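Local atomic coordinates of FAD synthetase (Saccharomyces cerevisiae, PDB entry 2WSI), a protein that catalyses the transfer of an adenylyl group from ATP to FMN, yielding the coenzyme FAD and diphosphate. Residues T222-H235 against L293-I304. Numbering follows the deposited sequence.
Sequences TSIGGINNSLPNPH and LVDDTLERAGRI. With FAD (flavin-adenine dinucleotide), chain C; SO4 (sulfate ion), chain B.
Asn233 reaches across to the 293-304 loop with one amide nitrogen that serves two acceptors. Its ND2 gives a fairly straight hydrogen bond to Leu298 O (2.8 Å) and a straighter one to Thr222 OG1 (2.9 Å), both close to the amide plane. Thr222 OG1 in turn donates to Glu299 O at 2.6 Å. OD1, on the other side of the amide, accepts from His235 N on a lone pair, closing an Asx turn that fixes which way the amide faces. With alanine in its place, the 222-235 loop is likely to lose its tie to Leu298 O, Thr222 OG1 its donor and the Asx turn its acceptor. Two residues on, Leu298 CD1 sits over the centre of the His235 ring, a CH-pi contact (3.8 Å from CD1 to the ring centroid), while Ala301 CB meets the ring edge.

Two overlapping type I turns, Leu298 to Ala301 and Arg300 to Arg303, carry the C-terminal tail of this PAPS reductase-family enzyme past the 222-235 loop, where Ser230 and Arg303 form a single beta bridge. The Arg303 chain folds back at its CB-CG and CG-CD bonds (chi2 -78°, chi3 -57°), which lays its guanidinium over Gly225 CA; NH1 donates, near the group's plane, to Ser223 OG (2.8 Å).

Farther out, Arg300 NH1 makes a weak bond to FAD O1P, and Glu299 OE2 forms salt bridges with Arg166 and Lys64; Lys64 also binds Thr222 O and the sulfate.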
ATOM      1  N   THR A 222       5.429  12.381   1.684  1.00 11.87           N
ATOM      2  CA  THR A 222       4.129  11.888   2.156  1.00 17.19           C
ATOM      3  C   THR A 222       3.326  11.291   1.001  1.00 14.27           C
ATOM      4  O   THR A 222       2.244  10.745   1.175  1.00 13.03           O
ATOM      5  CB  THR A 222       3.300  13.021   2.788  1.00 14.05           C
ATOM      6  OG1 THR A 222       3.123  14.065   1.815  1.00 10.11           O
ATOM      7  CG2 THR A 222       3.990  13.538   4.038  1.00 13.62           C
ATOM      8  N   SER A 223       3.851  11.451  -0.191  1.00 12.61           N
ATOM      9  CA  SER A 223       3.198  10.958  -1.394  1.00 15.94           C
ATOM     10  C   SER A 223       4.334  10.753  -2.376  1.00 18.14           C
ATOM     11  O   SER A 223       5.197  11.629  -2.505  1.00 15.76           O
ATOM     12  CB  SER A 223       2.221  12.020  -1.922  1.00 18.82           C
ATOM     13  OG  SER A 223       1.557  11.578  -3.090  1.00 22.90           O
ATOM     14  N   ILE A 224       4.373   9.615  -3.054  1.00 17.95           N
ATOM     15  CA  ILE A 224       5.481   9.360  -3.972  1.00 21.22           C
ATOM     16  C   ILE A 224       4.991   9.343  -5.414  1.00 24.54           C
ATOM     17  O   ILE A 224       4.096   8.575  -5.773  1.00 25.87           O
ATOM     18  CB  ILE A 224       6.230   8.037  -3.654  1.00 20.13           C
ATOM     19  CG1 ILE A 224       6.802   8.066  -2.232  1.00 16.05           C
ATOM     20  CG2 ILE A 224       7.360   7.828  -4.653  1.00 14.90           C
ATOM     21  CD1 ILE A 224       7.352   6.683  -1.747  1.00 12.56           C
ATOM     22  N   GLY A 225       5.565  10.230  -6.217  1.00 25.16           N
ATOM     23  CA  GLY A 225       5.302  10.271  -7.642  1.00 29.03           C
ATOM     24  C   GLY A 225       6.591   9.878  -8.337  1.00 31.20           C
ATOM     25  O   GLY A 225       7.216   8.876  -7.974  1.00 31.91           O
ATOM     26  N   GLY A 226       6.996  10.662  -9.321  1.00 27.18           N
ATOM     27  CA  GLY A 226       8.246  10.424 -10.013  1.00 28.43           C
ATOM     28  C   GLY A 226       9.300  11.437  -9.621  1.00 33.04           C
ATOM     29  O   GLY A 226       9.039  12.379  -8.866  1.00 31.40           O
ATOM     30  N   ILE A 227      10.500  11.252 -10.157  1.00 23.09           N
ATOM     31  CA  ILE A 227      11.652  12.047  -9.767  1.00 30.85           C
ATOM     32  C   ILE A 227      11.374  13.533  -9.996  1.00 34.03           C
ATOM     33  O   ILE A 227      11.872  14.397  -9.276  1.00 29.33           O
ATOM     34  CB  ILE A 227      12.890  11.636 -10.590  1.00 27.86           C
ATOM     35  CG1 ILE A 227      13.527  10.379 -10.001  1.00 27.08           C
ATOM     36  CG2 ILE A 227      13.909  12.762 -10.622  1.00 38.69           C
ATOM     37  CD1 ILE A 227      14.409   9.626 -10.971  1.00 32.05           C
ATOM     38  N   ASN A 228      10.557  13.818 -10.998  1.00 33.52           N
ATOM     39  CA  ASN A 228      10.356  15.194 -11.415  1.00 43.65           C
ATOM     40  C   ASN A 228       9.077  15.827 -10.882  1.00 44.72           C
ATOM     41  O   ASN A 228       8.921  17.043 -10.969  1.00 57.23           O
ATOM     42  CB  ASN A 228      10.369  15.282 -12.941  1.00 47.55           C
ATOM     43  CG  ASN A 228       9.284  14.442 -13.583  1.00 49.35           C
ATOM     44  OD1 ASN A 228       8.887  13.400 -13.055  1.00 49.55           O
ATOM     45  ND2 ASN A 228       8.805  14.885 -14.737  1.00 51.42           N
ATOM     46  N   ASN A 229       8.158  15.026 -10.343  1.00 38.60           N
ATOM     47  CA  ASN A 229       6.867  15.559  -9.922  1.00 43.38           C
ATOM     48  C   ASN A 229       6.542  15.359  -8.436  1.00 40.46           C
ATOM     49  O   ASN A 229       5.373  15.487  -8.035  1.00 37.52           O
ATOM     50  CB  ASN A 229       5.744  14.990 -10.805  1.00 42.58           C
ATOM     51  CG  ASN A 229       5.492  13.508 -10.572  1.00 51.38           C
ATOM     52  OD1 ASN A 229       5.486  13.033  -9.437  1.00 47.74           O
ATOM     53  ND2 ASN A 229       5.248  12.775 -11.654  1.00 54.20           N
ATOM     54  N   SER A 230       7.555  15.049  -7.622  1.00 31.38           N
ATOM     55  CA  SER A 230       7.322  14.855  -6.184  1.00 33.13           C
ATOM     56  C   SER A 230       8.564  15.103  -5.329  1.00 28.46           C
ATOM     57  O   SER A 230       9.675  14.747  -5.700  1.00 27.06           O
ATOM     58  CB  SER A 230       6.754  13.459  -5.905  1.00 33.56           C
ATOM     59  OG  SER A 230       7.719  12.454  -6.157  1.00 29.53           O
ATOM     60  N   LEU A 231       8.348  15.718  -4.170  1.00 23.85           N
ATOM     61  CA  LEU A 231       9.418  16.102  -3.253  1.00 26.88           C
ATOM     62  C   LEU A 231       8.977  15.816  -1.850  1.00 20.06           C
ATOM     63  O   LEU A 231       7.810  15.538  -1.620  1.00 19.31           O
ATOM     64  CB  LEU A 231       9.658  17.607  -3.304  1.00 29.83           C
ATOM     65  CG  LEU A 231       9.557  18.287  -4.656  1.00 37.57           C
ATOM     66  CD1 LEU A 231       9.422  19.800  -4.468  1.00 37.07           C
ATOM     67  CD2 LEU A 231      10.790  17.927  -5.443  1.00 34.18           C
ATOM     68  N   PRO A 232       9.893  15.962  -0.893  1.00 19.54           N
ATOM     69  CA  PRO A 232       9.522  15.927   0.522  1.00 21.44           C
ATOM     70  C   PRO A 232       8.464  16.983   0.809  1.00 20.84           C
ATOM     71  O   PRO A 232       8.383  18.001   0.108  1.00 16.00           O
ATOM     72  CB  PRO A 232      10.837  16.240   1.245  1.00 17.59           C
ATOM     73  CG  PRO A 232      11.906  15.937   0.237  1.00 29.40           C
ATOM     74  CD  PRO A 232      11.319  16.246  -1.088  1.00 24.53           C
ATOM     75  N   ASN A 233       7.623  16.745   1.805  1.00 15.14           N
ATOM     76  CA  ASN A 233       6.477  17.622   1.997  1.00 15.80           C
ATOM     77  C   ASN A 233       6.925  18.953   2.633  1.00 19.40           C
ATOM     78  O   ASN A 233       7.541  18.947   3.695  1.00 18.80           O
ATOM     79  CB  ASN A 233       5.420  16.938   2.864  1.00 15.75           C
ATOM     80  CG  ASN A 233       4.076  17.644   2.802  1.00 19.76           C
ATOM     81  OD1 ASN A 233       3.981  18.852   3.017  1.00 18.04           O
ATOM     82  ND2 ASN A 233       3.028  16.887   2.556  1.00 16.15           N
ATOM     83  N   PRO A 234       6.631  20.090   1.979  1.00 26.07           N
ATOM     84  CA  PRO A 234       7.130  21.380   2.511  1.00 19.85           C
ATOM     85  C   PRO A 234       6.602  21.671   3.912  1.00 24.77           C
ATOM     86  O   PRO A 234       7.224  22.424   4.659  1.00 24.33           O
ATOM     87  CB  PRO A 234       6.611  22.422   1.504  1.00 25.40           C
ATOM     88  CG  PRO A 234       5.524  21.748   0.717  1.00 26.56           C
ATOM     89  CD  PRO A 234       5.818  20.248   0.754  1.00 22.09           C
ATOM     90  N   HIS A 235       5.472  21.057   4.272  1.00 19.79           N
ATOM     91  CA  HIS A 235       4.929  21.197   5.613  1.00 17.31           C
ATOM     92  C   HIS A 235       5.686  20.372   6.652  1.00 22.03           C
ATOM     93  O   HIS A 235       5.414  20.499   7.850  1.00 20.92           O
ATOM     94  CB  HIS A 235       3.423  20.885   5.624  1.00 24.25           C
ATOM     95  CG  HIS A 235       2.642  21.736   4.675  1.00 27.82           C
ATOM     96  ND1 HIS A 235       2.287  23.040   4.965  1.00 25.20           N
ATOM     97  CD2 HIS A 235       2.190  21.492   3.423  1.00 23.40           C
ATOM     98  CE1 HIS A 235       1.632  23.552   3.938  1.00 25.25           C
ATOM     99  NE2 HIS A 235       1.562  22.636   2.988  1.00 33.63           N
ATOM    100  N   LEU A 293       3.044  13.840   9.150  1.00  8.90           N
ATOM    101  CA  LEU A 293       1.887  14.491   8.555  1.00 14.89           C
ATOM    102  C   LEU A 293       0.599  13.670   8.759  1.00 21.38           C
ATOM    103  O   LEU A 293       0.542  12.482   8.426  1.00 16.76           O
ATOM    104  CB  LEU A 293       2.102  14.756   7.080  1.00 10.33           C
ATOM    105  CG  LEU A 293       0.968  15.593   6.501  1.00 14.87           C
ATOM    106  CD1 LEU A 293       1.345  17.071   6.615  1.00 24.48           C
ATOM    107  CD2 LEU A 293       0.663  15.239   5.062  1.00 18.45           C
ATOM    108  N   VAL A 294      -0.433  14.298   9.329  1.00 12.10           N
ATOM    109  CA  VAL A 294      -1.731  13.622   9.486  1.00 11.89           C
ATOM    110  C   VAL A 294      -2.856  14.358   8.786  1.00 18.34           C
ATOM    111  O   VAL A 294      -3.969  13.856   8.706  1.00 17.10           O
ATOM    112  CB  VAL A 294      -2.144  13.399  10.955  1.00 18.01           C
ATOM    113  CG1 VAL A 294      -1.291  12.299  11.579  1.00 17.36           C
ATOM    114  CG2 VAL A 294      -2.101  14.702  11.785  1.00 19.46           C
ATOM    115  N   ASP A 295      -2.556  15.548   8.274  1.00 20.36           N
ATOM    116  CA  ASP A 295      -3.581  16.406   7.691  1.00 18.50           C
ATOM    117  C   ASP A 295      -3.763  15.976   6.258  1.00 19.60           C
ATOM    118  O   ASP A 295      -2.898  16.229   5.409  1.00 18.30           O
ATOM    119  CB  ASP A 295      -3.150  17.877   7.802  1.00 25.39           C
ATOM    120  CG  ASP A 295      -4.132  18.821   7.147  1.00 35.46           C
ATOM    121  OD1 ASP A 295      -5.145  18.316   6.625  1.00 25.26           O
ATOM    122  OD2 ASP A 295      -3.883  20.055   7.141  1.00 30.38           O
ATOM    123  N   ASP A 296      -4.867  15.286   5.978  1.00 16.29           N
ATOM    124  CA  ASP A 296      -5.061  14.686   4.654  1.00 19.10           C
ATOM    125  C   ASP A 296      -5.030  15.745   3.566  1.00 17.13           C
ATOM    126  O   ASP A 296      -4.714  15.445   2.424  1.00 19.01           O
ATOM    127  CB  ASP A 296      -6.405  13.937   4.556  1.00 23.24           C
ATOM    128  CG  ASP A 296      -6.456  12.688   5.426  1.00 33.24           C
ATOM    129  OD1 ASP A 296      -6.446  11.572   4.863  1.00 27.94           O
ATOM    130  OD2 ASP A 296      -6.508  12.823   6.666  1.00 34.51           O
ATOM    131  N   THR A 297      -5.400  16.978   3.911  1.00 24.17           N
ATOM    132  CA  THR A 297      -5.510  18.019   2.890  1.00 19.19           C
ATOM    133  C   THR A 297      -4.125  18.314   2.328  1.00 20.19           C
ATOM    134  O   THR A 297      -3.982  18.799   1.209  1.00 22.33           O
ATOM    135  CB  THR A 297      -6.131  19.358   3.428  1.00 22.61           C
ATOM    136  OG1 THR A 297      -5.082  20.242   3.814  1.00 34.42           O
ATOM    137  CG2 THR A 297      -7.050  19.150   4.635  1.00 20.70           C
ATOM    138  N   LEU A 298      -3.100  18.014   3.115  1.00 14.98           N
ATOM    139  CA  LEU A 298      -1.745  18.419   2.777  1.00 15.51           C
ATOM    140  C   LEU A 298      -0.890  17.264   2.230  1.00 20.36           C
ATOM    141  O   LEU A 298       0.298  17.445   1.969  1.00 18.90           O
ATOM    142  CB  LEU A 298      -1.066  18.990   4.019  1.00 18.97           C
ATOM    143  CG  LEU A 298      -1.686  20.292   4.564  1.00 23.59           C
ATOM    144  CD1 LEU A 298      -0.887  20.814   5.761  1.00 20.81           C
ATOM    145  CD2 LEU A 298      -1.744  21.320   3.462  1.00 27.45           C
ATOM    146  N   GLU A 299      -1.511  16.103   2.045  1.00 15.87           N
ATOM    147  CA  GLU A 299      -0.795  14.876   1.694  1.00 17.63           C
ATOM    148  C   GLU A 299      -0.027  15.000   0.383  1.00 22.10           C
ATOM    149  O   GLU A 299       1.089  14.488   0.242  1.00 18.17           O
ATOM    150  CB  GLU A 299      -1.780  13.696   1.621  1.00 15.43           C
ATOM    151  CG  GLU A 299      -1.134  12.342   1.326  1.00 22.49           C
ATOM    152  CD  GLU A 299      -2.065  11.138   1.637  1.00 21.90           C
ATOM    153  OE1 GLU A 299      -3.124  11.344   2.242  1.00 20.47           O
ATOM    154  OE2 GLU A 299      -1.712   9.989   1.290  1.00 19.32           O
ATOM    155  N   ARG A 300      -0.612  15.679  -0.590  1.00 17.41           N
ATOM    156  CA  ARG A 300       0.021  15.755  -1.892  1.00 22.14           C
ATOM    157  C   ARG A 300       0.772  17.081  -2.086  1.00 26.32           C
ATOM    158  O   ARG A 300       1.063  17.460  -3.207  1.00 24.26           O
ATOM    159  CB  ARG A 300      -1.035  15.580  -2.988  1.00 27.36           C
ATOM    160  CG  ARG A 300      -1.671  14.191  -2.988  1.00 32.24           C
ATOM    161  CD  ARG A 300      -2.622  14.036  -4.142  1.00 39.85           C
ATOM    162  NE  ARG A 300      -1.913  14.096  -5.412  1.00 47.91           N
ATOM    163  CZ  ARG A 300      -1.502  13.030  -6.094  1.00 44.50           C
ATOM    164  NH1 ARG A 300      -1.742  11.807  -5.641  1.00 29.26           N
ATOM    165  NH2 ARG A 300      -0.855  13.194  -7.240  1.00 48.73           N
ATOM    166  N   ALA A 301       1.102  17.759  -0.992  1.00 20.52           N
ATOM    167  CA  ALA A 301       1.691  19.101  -1.086  1.00 25.37           C
ATOM    168  C   ALA A 301       3.078  19.095  -1.729  1.00 28.83           C
ATOM    169  O   ALA A 301       3.486  20.089  -2.335  1.00 31.23           O
ATOM    170  CB  ALA A 301       1.740  19.777   0.271  1.00 23.58           C
ATOM    171  N   GLY A 302       3.798  17.987  -1.611  1.00 27.14           N
ATOM    172  CA  GLY A 302       5.069  17.843  -2.308  1.00 27.15           C
ATOM    173  C   GLY A 302       4.966  17.415  -3.777  1.00 32.60           C
ATOM    174  O   GLY A 302       5.993  17.218  -4.436  1.00 28.11           O
ATOM    175  N   ARG A 303       3.742  17.279  -4.289  1.00 29.69           N
ATOM    176  CA  ARG A 303       3.500  16.882  -5.678  1.00 30.80           C
ATOM    177  C   ARG A 303       3.193  18.062  -6.634  1.00 41.45           C
ATOM    178  O   ARG A 303       2.984  19.193  -6.198  1.00 36.50           O
ATOM    179  CB  ARG A 303       2.329  15.902  -5.729  1.00 32.21           C
ATOM    180  CG  ARG A 303       2.458  14.720  -4.787  1.00 35.37           C
ATOM    181  CD  ARG A 303       3.406  13.706  -5.362  1.00 28.65           C
ATOM    182  NE  ARG A 303       2.970  13.254  -6.682  1.00 32.86           N
ATOM    183  CZ  ARG A 303       2.257  12.154  -6.904  1.00 34.54           C
ATOM    184  NH1 ARG A 303       1.896  11.383  -5.897  1.00 32.42           N
ATOM    185  NH2 ARG A 303       1.906  11.819  -8.139  1.00 35.54           N
ATOM    186  N   ILE A 304       3.148  17.759  -7.933  1.00 51.93           N
ATOM    187  CA  ILE A 304       2.811  18.719  -9.000  1.00 49.12           C
ATOM    188  C   ILE A 304       4.020  19.561  -9.362  1.00 48.32           C
ATOM    189  O   ILE A 304       5.078  19.423  -8.752  1.00 54.02           O
ATOM    190  CB  ILE A 304       1.609  19.643  -8.631  1.00 55.29           C
ATOM    191  CG1 ILE A 304       0.293  18.860  -8.666  1.00 47.03           C
ATOM    192  CG2 ILE A 304       1.516  20.845  -9.578  1.00 48.55           C
ATOM    193  CD1 ILE A 304       0.068  17.990  -7.451  1.00 53.62           C
TER
HETATM  194  PA  FAD C2762      -1.878   6.870  -7.639  1.00 25.11           P
HETATM  195  O1A FAD C2762      -0.586   7.556  -7.290  1.00 25.55           O
HETATM  196  O2A FAD C2762      -2.074   6.807  -9.129  1.00 38.25           O
HETATM  197  O5B FAD C2762      -2.043   5.413  -6.945  1.00 20.66           O
HETATM  198  C5B FAD C2762      -3.335   4.838  -6.882  1.00 16.98           C
HETATM  199  C4B FAD C2762      -3.195   3.315  -6.978  1.00 15.06           C
HETATM  200  O4B FAD C2762      -2.957   2.948  -8.311  1.00 19.87           O
HETATM  201  C3B FAD C2762      -2.006   2.806  -6.186  1.00 16.45           C
HETATM  202  O3B FAD C2762      -2.353   2.519  -4.855  1.00 14.93           O
HETATM  203  C2B FAD C2762      -1.635   1.551  -6.955  1.00 12.69           C
HETATM  204  O2B FAD C2762      -2.437   0.464  -6.547  1.00 16.97           O
HETATM  205  C1B FAD C2762      -1.984   1.922  -8.372  1.00 16.42           C
HETATM  206  N9A FAD C2762      -0.776   2.451  -9.025  1.00 18.03           N
HETATM  207  C8A FAD C2762      -0.379   3.759  -9.155  1.00 23.63           C
HETATM  208  N7A FAD C2762       0.793   3.794  -9.845  1.00 14.64           N
HETATM  209  C5A FAD C2762       1.143   2.512 -10.127  1.00 19.71           C
HETATM  210  C6A FAD C2762       2.223   1.957 -10.784  1.00 15.26           C
HETATM  211  N6A FAD C2762       3.207   2.706 -11.316  1.00 15.88           N
HETATM  212  N1A FAD C2762       2.264   0.601 -10.927  1.00 13.01           N
HETATM  213  C2A FAD C2762       1.275  -0.221 -10.429  1.00 15.73           C
HETATM  214  N3A FAD C2762       0.221   0.333  -9.742  1.00 15.74           N
HETATM  215  C4A FAD C2762       0.156   1.678  -9.631  1.00 16.27           C
HETATM  216  N1  FAD C2762      -8.970   6.686 -13.880  1.00 23.68           N
HETATM  217  C2  FAD C2762     -10.151   6.934 -14.532  1.00 23.88           C
HETATM  218  O2  FAD C2762     -10.554   8.090 -14.664  1.00 30.53           O
HETATM  219  N3  FAD C2762     -10.887   5.895 -15.043  1.00 26.86           N
HETATM  220  C4  FAD C2762     -10.449   4.594 -14.915  1.00 28.00           C
HETATM  221  O4  FAD C2762     -11.167   3.708 -15.390  1.00 24.47           O
HETATM  222  C4X FAD C2762      -9.245   4.334 -14.253  1.00 18.42           C
HETATM  223  N5  FAD C2762      -8.764   3.037 -14.096  1.00 21.16           N
HETATM  224  C5X FAD C2762      -7.578   2.800 -13.430  1.00 18.24           C
HETATM  225  C6  FAD C2762      -7.086   1.504 -13.267  1.00 16.27           C
HETATM  226  C7  FAD C2762      -5.867   1.297 -12.617  1.00 14.18           C
HETATM  227  C7M FAD C2762      -5.305  -0.084 -12.436  1.00 16.31           C
HETATM  228  C8  FAD C2762      -5.160   2.383 -12.119  1.00 21.91           C
HETATM  229  C8M FAD C2762      -3.863   2.176 -11.395  1.00 21.95           C
HETATM  230  C9  FAD C2762      -5.656   3.665 -12.273  1.00 21.88           C
HETATM  231  C9A FAD C2762      -6.849   3.881 -12.934  1.00 23.12           C
HETATM  232  N10 FAD C2762      -7.311   5.173 -13.088  1.00 24.68           N
HETATM  233  C10 FAD C2762      -8.516   5.394 -13.725  1.00 24.87           C
HETATM  234  C1' FAD C2762      -6.526   6.321 -12.513  1.00 26.69           C
HETATM  235  C2' FAD C2762      -6.950   6.584 -11.052  1.00 21.38           C
HETATM  236  O2' FAD C2762      -8.342   6.717 -10.885  1.00 25.97           O
HETATM  237  C3' FAD C2762      -6.270   7.809 -10.447  1.00 28.60           C
HETATM  238  O3' FAD C2762      -6.811   8.972 -11.026  1.00 25.46           O
HETATM  239  C4' FAD C2762      -4.771   7.766 -10.678  1.00 29.94           C
HETATM  240  O4' FAD C2762      -4.264   6.495 -10.328  1.00 26.79           O
HETATM  241  C5' FAD C2762      -4.067   8.816  -9.818  1.00 27.30           C
HETATM  242  O5' FAD C2762      -4.633   8.808  -8.520  1.00 38.05           O
HETATM  243  P   FAD C2762      -3.704   8.957  -7.212  1.00 34.15           P
HETATM  244  O1P FAD C2762      -2.576   9.919  -7.505  1.00 31.74           O
HETATM  245  O2P FAD C2762      -4.551   9.307  -6.009  1.00 31.53           O
HETATM  246  O3P FAD C2762      -3.098   7.525  -6.859  1.00 31.54           O
HETATM  247  S   SO4 B1305       1.622   7.170  -1.908  1.00 22.60           S
HETATM  248  O1  SO4 B1305       1.522   7.899  -3.159  1.00 30.40           O
HETATM  249  O2  SO4 B1305       1.869   5.766  -2.223  1.00 37.29           O
HETATM  250  O3  SO4 B1305       2.744   7.713  -1.143  1.00 22.01           O
HETATM  251  O4  SO4 B1305       0.349   7.218  -1.199  1.00 24.98           O
HETATM  252  O   HOH W   1      -0.792   9.746  -1.631  1.00 27.10           O